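Local coordinates for putative glutathionylspermidine synthase (Methylobacillus flagellatus, PDB 3N6X), which probably acts as an ATP-dependent ligase of the circularly permuted ATP-grasp type, its assignment as a glutathionylspermidine synthase being putative, at residues Val147-Asn155 and Pro407-Pro415; Ile20-Ala28 and Val74-Glu83. All coordinates share one frame; numbering follows the deposited sequence.

Contact 1 (Val147-Asn155 and Pro407-Pro415); sequences VDLVRTGEN and PTLALSTCP
Val150 and Leu411 meet at about a right angle, CD1 of Leu411 lying 3.5 Å from Val150 CB. The leucine starts out pointing away from the strand; CG anti to its backbone N (chi1 -172°) and the bend that follows bring CD1 back over the valine. One residue on, Ser412 N donates to Arg151 O (2.7 Å), the one hydrogen bond made directly between the segments. Ser412 OG lies 3.4 Å from Arg151 CB, and a water that accepts from Arg151 N donates to this hydroxyl, which also bonds Glu12. Thr152 CG2 rests against the carbonyl oxygen of Ala410 (3.4 Å), the central residue of an inverse gamma turn. The Arg151 chain runs extended to NE and folds the following turn around itself: NE donates to Gly153 O and NH2 to Glu154 O, both 2.8 Å, while Glu12 and Glu83 supply salt bridges. A leucine here would probably leave Gly153 O and Glu154 O without their donors, and Glu12 and Glu83 each with one positive partner fewer. The contact thus ties the end of strand 144-151 to the loop entering strand 413-418; both strands pair antiparallel with strand 423-435 in the large mixed sheet, and strand 157-163 pairs with 144-151.

Contact 2 (Ile20-Ala28 and Val74-Glu83); sequences IRPIYAEYA and VVPRILSASE
Ile23 holds CG1 anti to its backbone N (chi1 -160°) and stays extended to CD1, which reaches 3.3 Å from Ser80 N; Tyr27 has CG likewise anti (chi1 -178°), which lays its ring against Val75 and Pro76. The Ile23 and Ile78 side chains lie alongside each other, running antiparallel, with Ile23 CG1 3.6 Å from Ile78 CG2. Between Ile23 and Tyr27, the Tyr24 ring receives Ile78 CD1 over one face in a CH-pi contact, displaced toward the rim. Its hydroxyl is gripped twice: Tyr24 OH donates to Pro76 O (2.6 Å), in the carbonyl plane and on a lone pair, and accepts from Ile78 N (3.1 Å) in a nearly straight bond. These two bonds fix the ring against the backbone on both sides of Arg77. Tyr27 is held by packing instead, CE1 lying 3.6 Å from Pro76 CD and CE2 near Val75 CG1; its buried OH has no polar partner in the model.

At the other end, Arg21 bends at chi3 and offers NH2, edge-on, to Glu83 OE2 (2.9 Å) in a salt bridge whose hydrogen bond is weak, with the two flat groups 31° apart. Glu83 OE2 is also held by a salt bridge from Arg151. Glu12 O also holds the Arg21 guanidinium, through NH1. Glu83 closes a capping box as well: its OE1 takes Ser80 N from above the carboxylate plane (3.0 Å), and Ser80 OG accepts from Glu83 N.

The segment leading into helix 25-33 therefore covers strand 77-79 and the start of helix 81-105. That strand runs parallel to strand 464-471, whose Trp470 also touches Pro76 and Ile78.

Contacts 1 and 2 have centres about 16 Å apart and meet directly. Two salt bridges join them: Arg151 NH2 to Glu83 OE2 (2.8 Å) and Arg21 NE to Glu154 OE1 (3.2 Å); with the Arg21-Glu83 pair they make a run of charges, Arg151-Glu83-Arg21-Glu154, that crosses between the contacts twice. Glu12 in the N-terminal segment links both, through Arg151 and Ser412 in contact 1 and through Arg21 and Arg77 in contact 2. Strand 413-418 supplies packing, with Cys414 SG 3.7 Å from Tyr24 OH and Pro415 O 3.3 Å from Val75 CB. Both contacts reach the same mixed sheet. Glycerol, probably from crystallisation, is bonded at Asn155 O and at Pro22 O.

Contact 1 (Val147-Asn155 and Pro407-Pro415)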
loop_
_atom_site.group_PDB
_atom_site.type_symbol
_atom_site.label_atom_id
_atom_site.label_comp_id
_atom_site.label_asym_id
_atom_site.label_seq_id
_atom_site.Cartn_x
_atom_site.Cartn_y
_atom_site.Cartn_z
ATOM N N VAL A 147 -1.294 2.121 3.053
ATOM C CA VAL A 147 -2.386 1.772 3.970
ATOM C C VAL A 147 -3.561 1.284 3.152
ATOM O O VAL A 147 -4.155 2.071 2.431
ATOM C CB VAL A 147 -2.795 2.997 4.870
ATOM C CG1 VAL A 147 -3.842 2.597 5.905
ATOM C CG2 VAL A 147 -1.577 3.628 5.549
ATOM N N ASP A 148 -3.902 0.001 3.248
ATOM C CA ASP A 148 -5.043 -0.522 2.493
ATOM C C ASP A 148 -6.358 -0.235 3.229
ATOM O O ASP A 148 -6.541 -0.663 4.368
ATOM C CB ASP A 148 -4.861 -2.019 2.155
ATOM C CG ASP A 148 -3.673 -2.281 1.221
ATOM O OD1 ASP A 148 -3.550 -1.567 0.197
ATOM O OD2 ASP A 148 -2.860 -3.192 1.525
ATOM N N LEU A 149 -7.234 0.554 2.600
ATOM C CA LEU A 149 -8.484 1.013 3.213
ATOM C C LEU A 149 -9.698 0.530 2.478
ATOM O O LEU A 149 -9.702 0.472 1.249
ATOM C CB LEU A 149 -8.530 2.555 3.259
ATOM C CG LEU A 149 -7.441 3.236 4.040
ATOM C CD1 LEU A 149 -7.288 4.664 3.596
ATOM C CD2 LEU A 149 -7.725 3.183 5.520
ATOM N N VAL A 150 -10.777 0.280 3.226
ATOM C CA VAL A 150 -12.078 -0.093 2.673
ATOM C C VAL A 150 -13.147 0.780 3.307
ATOM O O VAL A 150 -12.974 1.254 4.434
ATOM C CB VAL A 150 -12.404 -1.609 2.799
ATOM C CG1 VAL A 150 -11.430 -2.455 1.987
ATOM C CG2 VAL A 150 -12.455 -2.063 4.260
ATOM N N ARG A 151 -14.224 1.031 2.572
ATOM C CA ARG A 151 -15.323 1.875 3.041
ATOM C C ARG A 151 -16.580 1.019 3.268
ATOM O O ARG A 151 -16.844 0.109 2.488
ATOM C CB ARG A 151 -15.600 2.964 2.006
ATOM C CG ARG A 151 -16.453 4.091 2.517
ATOM C CD ARG A 151 -16.732 5.094 1.422
ATOM N NE ARG A 151 -17.392 6.291 1.943
ATOM C CZ ARG A 151 -17.422 7.456 1.306
ATOM N NH1 ARG A 151 -16.830 7.591 0.125
ATOM N NH2 ARG A 151 -18.036 8.497 1.849
ATOM N N THR A 152 -17.327 1.280 4.347
ATOM C CA THR A 152 -18.573 0.549 4.607
ATOM C C THR A 152 -19.786 1.495 4.665
ATOM O O THR A 152 -20.922 1.055 4.469
ATOM C CB THR A 152 -18.457 -0.367 5.846
ATOM O OG1 THR A 152 -18.038 0.401 6.973
ATOM C CG2 THR A 152 -17.515 -1.550 5.620
ATOM N N GLY A 153 -19.523 2.778 4.915
ATOM C CA GLY A 153 -20.557 3.803 5.005
ATOM C C GLY A 153 -20.102 5.174 4.537
ATOM O O GLY A 153 -19.041 5.305 3.914
ATOM N N GLU A 154 -20.923 6.212 4.823
ATOM C CA GLU A 154 -20.638 7.607 4.461
ATOM C C GLU A 154 -19.395 8.098 5.208
ATOM O O GLU A 154 -18.512 8.719 4.606
ATOM C CB GLU A 154 -21.860 8.504 4.788
ATOM C CG GLU A 154 -21.694 9.974 4.412
ATOM C CD GLU A 154 -21.936 10.331 2.952
ATOM O OE1 GLU A 154 -22.370 9.448 2.176
ATOM O OE2 GLU A 154 -21.706 11.509 2.592
ATOM N N ASN A 155 -19.321 7.788 6.511
ATOM C CA ASN A 155 -18.210 8.178 7.369
ATOM C C ASN A 155 -17.563 6.942 8.044
ATOM O O ASN A 155 -17.076 7.041 9.177
ATOM C CB ASN A 155 -18.686 9.200 8.415
ATOM N N PRO A 407 -14.228 -10.942 9.674
ATOM C CA PRO A 407 -15.662 -10.992 9.362
ATOM C C PRO A 407 -15.921 -10.428 7.962
ATOM O O PRO A 407 -15.151 -9.586 7.499
ATOM C CB PRO A 407 -16.288 -10.117 10.447
ATOM C CG PRO A 407 -15.204 -9.181 10.852
ATOM C CD PRO A 407 -13.933 -9.948 10.728
ATOM N N THR A 408 -16.952 -10.937 7.256
ATOM C CA THR A 408 -17.287 -10.440 5.910
ATOM C C THR A 408 -17.869 -9.034 6.034
ATOM O O THR A 408 -18.913 -8.848 6.663
ATOM C CB THR A 408 -18.205 -11.434 5.153
ATOM O OG1 THR A 408 -17.577 -12.721 5.135
ATOM C CG2 THR A 408 -18.497 -10.986 3.713
ATOM N N LEU A 409 -17.124 -8.037 5.534
ATOM C CA LEU A 409 -17.490 -6.628 5.665
ATOM C C LEU A 409 -18.379 -6.170 4.526
ATOM O O LEU A 409 -18.215 -6.635 3.390
ATOM C CB LEU A 409 -16.222 -5.748 5.715
ATOM C CG LEU A 409 -15.285 -5.936 6.910
ATOM C CD1 LEU A 409 -13.941 -5.297 6.640
ATOM C CD2 LEU A 409 -15.885 -5.362 8.181
ATOM N N ALA A 410 -19.277 -5.200 4.809
ATOM C CA ALA A 410 -20.143 -4.595 3.792
ATOM C C ALA A 410 -19.313 -3.629 2.904
ATOM O O ALA A 410 -19.495 -2.403 2.963
ATOM C CB ALA A 410 -21.296 -3.854 4.463
ATOM N N LEU A 411 -18.365 -4.203 2.112
ATOM C CA LEU A 411 -17.435 -3.475 1.235
ATOM C C LEU A 411 -18.175 -2.533 0.288
ATOM O O LEU A 411 -19.070 -2.971 -0.430
ATOM C CB LEU A 411 -16.548 -4.479 0.437
ATOM C CG LEU A 411 -15.385 -3.880 -0.383
ATOM C CD1 LEU A 411 -14.652 -2.847 0.397
ATOM C CD2 LEU A 411 -14.417 -4.953 -0.843
ATOM N N SER A 412 -17.809 -1.231 0.301
ATOM C CA SER A 412 -18.470 -0.229 -0.536
ATOM C C SER A 412 -18.302 -0.501 -2.015
ATOM O O SER A 412 -17.279 -1.050 -2.443
ATOM C CB SER A 412 -18.014 1.190 -0.188
ATOM O OG SER A 412 -16.817 1.556 -0.855
ATOM N N THR A 413 -19.335 -0.158 -2.791
ATOM C CA THR A 413 -19.339 -0.342 -4.233
ATOM C C THR A 413 -19.156 0.984 -4.954
ATOM O O THR A 413 -19.629 2.022 -4.489
ATOM C CB THR A 413 -20.610 -1.051 -4.679
ATOM O OG1 THR A 413 -21.736 -0.471 -4.012
ATOM C CG2 THR A 413 -20.561 -2.543 -4.424
ATOM N N CYS A 414 -18.467 0.948 -6.081
ATOM C CA CYS A 414 -18.238 2.120 -6.905
ATOM C C CYS A 414 -18.794 1.825 -8.295
ATOM O O CYS A 414 -18.559 0.729 -8.825
ATOM C CB CYS A 414 -16.748 2.457 -6.954
ATOM S SG CYS A 414 -16.334 3.882 -7.996
ATOM N N PRO A 415 -19.573 2.766 -8.899
ATOM C CA PRO A 415 -20.123 2.511 -10.242
ATOM C C PRO A 415 -19.045 2.107 -11.216
ATOM O O PRO A 415 -17.999 2.739 -11.280
ATOM C CB PRO A 415 -20.760 3.839 -10.616
ATOM C CG PRO A 415 -21.089 4.454 -9.327
ATOM C CD PRO A 415 -19.975 4.095 -8.407
HETATM O O HOH W 1 -14.282 0.469 -0.102
#

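Contact 2 (Ile20-Ala28 and Val74-Glu83)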
loop_
_atom_site.group_PDB
_atom_site.type_symbol
_atom_site.label_atom_id
_atom_site.label_comp_id
_atom_site.label_asym_id
_atom_site.label_seq_id
_atom_site.Cartn_x
_atom_site.Cartn_y
_atom_site.Cartn_z
ATOM N N ILE A 20 -28.549 10.094 -6.882
ATOM C CA ILE A 20 -27.098 10.203 -7.033
ATOM C C ILE A 20 -26.545 11.052 -5.885
ATOM O O ILE A 20 -27.147 12.075 -5.537
ATOM C CB ILE A 20 -26.721 10.780 -8.440
ATOM C CG1 ILE A 20 -27.161 9.823 -9.568
ATOM C CG2 ILE A 20 -25.216 11.091 -8.546
ATOM C CD1 ILE A 20 -27.589 10.522 -10.848
ATOM N N ARG A 21 -25.422 10.606 -5.265
ATOM C CA ARG A 21 -24.750 11.358 -4.201
ATOM C C ARG A 21 -24.226 12.682 -4.785
ATOM O O ARG A 21 -23.682 12.687 -5.893
ATOM C CB ARG A 21 -23.598 10.541 -3.590
ATOM C CG ARG A 21 -24.047 9.591 -2.492
ATOM C CD ARG A 21 -22.896 8.802 -1.889
ATOM N NE ARG A 21 -22.073 9.617 -0.987
ATOM C CZ ARG A 21 -20.742 9.677 -1.039
ATOM N NH1 ARG A 21 -20.074 8.985 -1.952
ATOM N NH2 ARG A 21 -20.073 10.435 -0.179
ATOM N N PRO A 22 -24.434 13.823 -4.084
ATOM C CA PRO A 22 -24.017 15.126 -4.647
ATOM C C PRO A 22 -22.667 15.141 -5.374
ATOM O O PRO A 22 -22.557 15.758 -6.437
ATOM C CB PRO A 22 -24.017 16.051 -3.432
ATOM C CG PRO A 22 -25.060 15.485 -2.537
ATOM C CD PRO A 22 -25.105 13.988 -2.776
ATOM N N ILE A 23 -21.655 14.425 -4.827
ATOM C CA ILE A 23 -20.300 14.381 -5.388
ATOM C C ILE A 23 -20.233 13.825 -6.816
ATOM O O ILE A 23 -19.365 14.230 -7.584
ATOM C CB ILE A 23 -19.294 13.678 -4.419
ATOM C CG1 ILE A 23 -17.840 14.057 -4.766
ATOM C CG2 ILE A 23 -19.505 12.147 -4.376
ATOM C CD1 ILE A 23 -16.935 13.964 -3.707
ATOM N N TYR A 24 -21.144 12.913 -7.168
ATOM C CA TYR A 24 -21.161 12.283 -8.488
ATOM C C TYR A 24 -22.177 12.920 -9.480
ATOM O O TYR A 24 -22.296 12.441 -10.611
ATOM C CB TYR A 24 -21.440 10.792 -8.342
ATOM C CG TYR A 24 -20.200 9.950 -8.160
ATOM C CD1 TYR A 24 -19.476 9.492 -9.259
ATOM C CD2 TYR A 24 -19.774 9.565 -6.890
ATOM C CE1 TYR A 24 -18.354 8.679 -9.101
ATOM C CE2 TYR A 24 -18.649 8.755 -6.719
ATOM C CZ TYR A 24 -17.936 8.324 -7.828
ATOM O OH TYR A 24 -16.835 7.527 -7.669
ATOM N N ALA A 25 -22.913 13.976 -9.049
ATOM C CA ALA A 25 -23.939 14.640 -9.883
ATOM C C ALA A 25 -23.347 15.161 -11.196
ATOM O O ALA A 25 -23.857 14.834 -12.278
ATOM C CB ALA A 25 -24.590 15.785 -9.108
ATOM N N GLU A 26 -22.221 15.909 -11.102
ATOM C CA GLU A 26 -21.518 16.456 -12.257
ATOM C C GLU A 26 -21.016 15.360 -13.207
ATOM O O GLU A 26 -21.035 15.557 -14.428
ATOM C CB GLU A 26 -20.377 17.372 -11.811
ATOM C CG GLU A 26 -19.881 18.305 -12.898
ATOM C CD GLU A 26 -20.873 19.359 -13.351
ATOM O OE1 GLU A 26 -21.338 20.142 -12.493
ATOM O OE2 GLU A 26 -21.170 19.415 -14.566
ATOM N N TYR A 27 -20.597 14.199 -12.660
ATOM C CA TYR A 27 -20.136 13.083 -13.495
ATOM C C TYR A 27 -21.315 12.468 -14.244
ATOM O O TYR A 27 -21.177 12.114 -15.413
ATOM C CB TYR A 27 -19.387 12.014 -12.662
ATOM C CG TYR A 27 -18.850 10.874 -13.506
ATOM C CD1 TYR A 27 -17.624 10.981 -14.156
ATOM C CD2 TYR A 27 -19.594 9.710 -13.702
ATOM C CE1 TYR A 27 -17.146 9.955 -14.971
ATOM C CE2 TYR A 27 -19.130 8.683 -14.524
ATOM C CZ TYR A 27 -17.900 8.807 -15.151
ATOM O OH TYR A 27 -17.423 7.802 -15.966
ATOM N N ALA A 28 -22.482 12.350 -13.570
ATOM C CA ALA A 28 -23.711 11.814 -14.173
ATOM C C ALA A 28 -24.178 12.714 -15.334
ATOM O O ALA A 28 -24.564 12.204 -16.391
ATOM C CB ALA A 28 -24.801 11.712 -13.121
ATOM N N VAL A 74 -13.032 3.486 -16.409
ATOM C CA VAL A 74 -13.024 4.945 -16.607
ATOM C C VAL A 74 -13.901 5.730 -15.629
ATOM O O VAL A 74 -13.918 6.964 -15.686
ATOM C CB VAL A 74 -13.248 5.361 -18.094
ATOM C CG1 VAL A 74 -12.197 4.723 -19.007
ATOM C CG2 VAL A 74 -14.661 5.015 -18.566
ATOM N N VAL A 75 -14.618 5.040 -14.726
ATOM C CA VAL A 75 -15.422 5.741 -13.718
ATOM C C VAL A 75 -14.532 6.012 -12.500
ATOM O O VAL A 75 -14.059 5.061 -11.865
ATOM C CB VAL A 75 -16.722 4.994 -13.335
ATOM C CG1 VAL A 75 -17.625 5.879 -12.473
ATOM C CG2 VAL A 75 -17.465 4.510 -14.581
ATOM N N PRO A 76 -14.182 7.292 -12.221
ATOM C CA PRO A 76 -13.263 7.559 -11.112
ATOM C C PRO A 76 -13.886 7.314 -9.746
ATOM O O PRO A 76 -15.112 7.375 -9.583
ATOM C CB PRO A 76 -12.907 9.035 -11.298
ATOM C CG PRO A 76 -14.097 9.620 -11.979
ATOM C CD PRO A 76 -14.605 8.543 -12.891
ATOM N N ARG A 77 -13.034 7.058 -8.760
ATOM C CA ARG A 77 -13.434 6.953 -7.374
ATOM C C ARG A 77 -13.269 8.369 -6.815
ATOM O O ARG A 77 -12.146 8.850 -6.695
ATOM C CB ARG A 77 -12.515 5.939 -6.647
ATOM C CG ARG A 77 -12.706 5.873 -5.156
ATOM C CD ARG A 77 -13.835 4.943 -4.791
ATOM N NE ARG A 77 -14.048 4.891 -3.350
ATOM C CZ ARG A 77 -13.366 4.103 -2.523
ATOM N NH1 ARG A 77 -12.395 3.320 -2.988
ATOM N NH2 ARG A 77 -13.630 4.108 -1.223
ATOM N N ILE A 78 -14.379 9.093 -6.632
ATOM C CA ILE A 78 -14.309 10.502 -6.199
ATOM C C ILE A 78 -14.479 10.633 -4.702
ATOM O O ILE A 78 -15.411 10.072 -4.147
ATOM C CB ILE A 78 -15.306 11.425 -6.988
ATOM C CG1 ILE A 78 -15.294 11.107 -8.508
ATOM C CG2 ILE A 78 -14.997 12.907 -6.732
ATOM C CD1 ILE A 78 -16.409 11.785 -9.323
ATOM N N LEU A 79 -13.573 11.388 -4.047
ATOM C CA LEU A 79 -13.629 11.657 -2.608
ATOM C C LEU A 79 -13.640 13.150 -2.388
ATOM O O LEU A 79 -12.910 13.868 -3.061
ATOM C CB LEU A 79 -12.418 11.021 -1.875
ATOM C CG LEU A 79 -12.232 9.492 -2.046
ATOM C CD1 LEU A 79 -10.844 9.060 -1.606
ATOM C CD2 LEU A 79 -13.298 8.707 -1.283
ATOM N N SER A 80 -14.486 13.635 -1.469
ATOM C CA SER A 80 -14.573 15.068 -1.182
ATOM C C SER A 80 -13.375 15.550 -0.392
ATOM O O SER A 80 -12.670 14.742 0.224
ATOM C CB SER A 80 -15.870 15.392 -0.434
ATOM O OG SER A 80 -15.861 14.902 0.897
ATOM N N ALA A 81 -13.166 16.864 -0.366
ATOM C CA ALA A 81 -12.087 17.471 0.395
ATOM C C ALA A 81 -12.185 17.133 1.882
ATOM O O ALA A 81 -11.157 16.948 2.526
ATOM C CB ALA A 81 -12.093 18.982 0.203
ATOM N N SER A 82 -13.412 17.035 2.423
ATOM C CA SER A 82 -13.588 16.748 3.851
ATOM C C SER A 82 -13.363 15.259 4.177
ATOM O O SER A 82 -12.734 14.953 5.196
ATOM C CB SER A 82 -14.941 17.253 4.360
ATOM O OG SER A 82 -16.018 16.511 3.815
ATOM N N GLU A 83 -13.842 14.341 3.299
ATOM C CA GLU A 83 -13.585 12.888 3.436
ATOM C C GLU A 83 -12.062 12.628 3.434
ATOM O O GLU A 83 -11.564 11.895 4.283
ATOM C CB GLU A 83 -14.237 12.082 2.281
ATOM C CG GLU A 83 -15.752 11.965 2.379
ATOM C CD GLU A 83 -16.484 11.478 1.133
ATOM O OE1 GLU A 83 -15.875 11.472 0.036
ATOM O OE2 GLU A 83 -17.692 11.167 1.247
#